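Local coordinates for universal stress protein (Pseudomonas aeruginosa UCBPP-PA14, PDB 7MQ5) that is of unknown function but belongs to the universal stress protein family of the HUP clan, and so probably takes part in stress responses, at residues Q35-L40 against G64-T69. Residues are numbered along the deposited sequence; the frame is centred on the assembly and turned at random. Where two conformers were deposited one is given.
Sequences QSHLHL and GYSVST
Y65 meets L38 just ahead of the paired part of strands 37-43 and 67-72: its ring atom CD1 lies 4.1 Å from L38 CD1, the side chains crossing obliquely, while its hydroxyl is hydrogen-bonded to the carbonyl of Q28 in helix 22-34. One residue on, a water joins S66 N to S36 O ahead of the direct strand pairing, which starts with L38 N donating to S66 O (2.9 Å). S66 OG, anti to its own backbone N (chi1 177°), sits in the plane of the H37 ring at its edge, 2.7 Å from H37 ND1 in a nearly straight hydrogen bond that either could donate. V67 turns to the other face of the sheet, where its CG1 packs 4.0 Å from L40 CG and helix 50-62 covers both through L60. S68 bonds to the residues on either side of its register partner H39, its N to L38 O and its O from L40 N at 2.8 Å. S68 OG joins two imidazoles on one face, lying 2.8 Å from H37 NE2 and 2.7 Å from H39 ND1, both bonds nearly straight. T69 sets CG2 4.0 Å from L40 CB. The strands belong to a right-handed beta-alpha-beta crossover through helix 50-62, with 67-72 outermost in the sheet. The chemistry thus differs by face: apolar groups pack against helices 22-34 and 50-62, whereas on the other a chain S66-H37-S68-H39 continues to E84, bonded to H39 NE2. Both ring nitrogens of each histidine are engaged, fixing the ring rotations, and the E84 carboxylate would probably favour a proton on H39 NE2.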
loop_
_atom_site.group_PDB
_atom_site.type_symbol
_atom_site.label_atom_id
_atom_site.label_comp_id
_atom_site.label_asym_id
_atom_site.label_seq_id
_atom_site.Cartn_x
_atom_site.Cartn_y
_atom_site.Cartn_z
ATOM N N GLN A 35 8.065 16.339 2.238
ATOM C CA GLN A 35 9.395 16.804 1.740
ATOM C C GLN A 35 10.333 15.606 1.536
ATOM O O GLN A 35 11.562 15.790 1.562
ATOM C CB GLN A 35 9.992 17.869 2.661
ATOM C CG GLN A 35 9.108 19.100 2.782
ATOM C CD GLN A 35 9.773 20.235 3.516
ATOM O OE1 GLN A 35 10.771 20.055 4.211
ATOM N NE2 GLN A 35 9.214 21.423 3.365
ATOM N N SER A 36 9.753 14.426 1.297
ATOM C CA SER A 36 10.516 13.190 0.982
ATOM C C SER A 36 11.227 13.346 -0.360
ATOM O O SER A 36 10.743 14.106 -1.225
ATOM C CB SER A 36 9.601 11.987 0.935
ATOM O OG SER A 36 10.297 10.816 0.514
ATOM N N HIS A 37 12.328 12.626 -0.509
ATOM C CA HIS A 37 13.068 12.594 -1.787
ATOM C C HIS A 37 12.315 11.673 -2.748
ATOM O O HIS A 37 11.735 10.670 -2.293
ATOM C CB HIS A 37 14.471 12.060 -1.525
ATOM C CG HIS A 37 15.266 11.941 -2.771
ATOM N ND1 HIS A 37 15.890 13.028 -3.353
ATOM C CD2 HIS A 37 15.512 10.881 -3.564
ATOM C CE1 HIS A 37 16.479 12.623 -4.464
ATOM N NE2 HIS A 37 16.263 11.317 -4.618
ATOM N N LEU A 38 12.297 12.031 -4.027
ATOM C CA LEU A 38 11.708 11.175 -5.077
ATOM C C LEU A 38 12.819 10.612 -5.959
ATOM O O LEU A 38 13.582 11.410 -6.549
ATOM C CB LEU A 38 10.740 11.980 -5.944
ATOM C CG LEU A 38 9.576 12.635 -5.200
ATOM C CD1 LEU A 38 8.655 13.344 -6.189
ATOM C CD2 LEU A 38 8.794 11.620 -4.374
ATOM N N HIS A 39 12.896 9.286 -6.063
ATOM C CA HIS A 39 13.804 8.624 -7.029
ATOM C C HIS A 39 12.947 8.045 -8.150
ATOM O O HIS A 39 12.143 7.129 -7.899
ATOM C CB HIS A 39 14.657 7.564 -6.353
ATOM C CG HIS A 39 15.637 6.956 -7.297
ATOM N ND1 HIS A 39 16.722 7.667 -7.769
ATOM C CD2 HIS A 39 15.702 5.730 -7.859
ATOM C CE1 HIS A 39 17.414 6.887 -8.576
ATOM N NE2 HIS A 39 16.809 5.697 -8.648
ATOM N N LEU A 40 13.101 8.588 -9.350
ATOM C CA LEU A 40 12.296 8.151 -10.512
ATOM C C LEU A 40 13.050 7.057 -11.263
ATOM O O LEU A 40 14.201 7.292 -11.679
ATOM C CB LEU A 40 12.023 9.337 -11.438
ATOM C CG LEU A 40 11.582 10.643 -10.781
ATOM C CD1 LEU A 40 11.239 11.685 -11.832
ATOM C CD2 LEU A 40 10.417 10.433 -9.831
ATOM N N GLY A 64 10.194 22.522 -6.337
ATOM C CA GLY A 64 10.631 22.394 -4.927
ATOM C C GLY A 64 10.916 20.970 -4.467
ATOM O O GLY A 64 11.238 20.793 -3.275
ATOM N N TYR A 65 10.836 19.984 -5.357
ATOM C CA TYR A 65 11.069 18.583 -4.938
ATOM C C TYR A 65 12.560 18.248 -4.995
ATOM O O TYR A 65 13.300 18.801 -5.823
ATOM C CB TYR A 65 10.304 17.618 -5.848
ATOM C CG TYR A 65 8.805 17.746 -5.763
ATOM C CD1 TYR A 65 8.097 17.118 -4.754
ATOM C CD2 TYR A 65 8.090 18.505 -6.673
ATOM C CE1 TYR A 65 6.724 17.239 -4.649
ATOM C CE2 TYR A 65 6.712 18.631 -6.583
ATOM C CZ TYR A 65 6.026 18.005 -5.559
ATOM O OH TYR A 65 4.667 18.121 -5.453
ATOM N N SER A 66 12.965 17.353 -4.099
ATOM C CA SER A 66 14.297 16.705 -4.133
ATOM C C SER A 66 14.138 15.476 -5.041
ATOM O O SER A 66 13.276 14.636 -4.736
ATOM C CB SER A 66 14.734 16.331 -2.749
ATOM O OG SER A 66 15.984 15.654 -2.761
ATOM N N VAL A 67 14.901 15.406 -6.133
ATOM C CA VAL A 67 14.681 14.342 -7.151
ATOM C C VAL A 67 15.998 13.767 -7.661
ATOM O O VAL A 67 16.949 14.518 -7.902
ATOM C CB VAL A 67 13.896 14.906 -8.351
ATOM C CG1 VAL A 67 13.517 13.815 -9.344
ATOM C CG2 VAL A 67 12.673 15.693 -7.919
ATOM N N SER A 68 16.009 12.460 -7.871
ATOM C CA SER A 68 17.087 11.746 -8.597
ATOM C C SER A 68 16.386 10.813 -9.585
ATOM O O SER A 68 15.179 10.536 -9.426
ATOM C CB SER A 68 18.055 11.016 -7.696
ATOM O OG SER A 68 17.396 10.083 -6.863
ATOM N N THR A 69 17.105 10.382 -10.607
ATOM C CA THR A 69 16.502 9.521 -11.647
ATOM C C THR A 69 17.493 8.434 -12.047
ATOM O O THR A 69 18.727 8.607 -11.887
ATOM C CB THR A 69 16.112 10.305 -12.915
ATOM O OG1 THR A 69 17.288 10.768 -13.579
ATOM C CG2 THR A 69 15.212 11.489 -12.652
HETATM O O HOH W 1 10.928 16.460 -2.287
#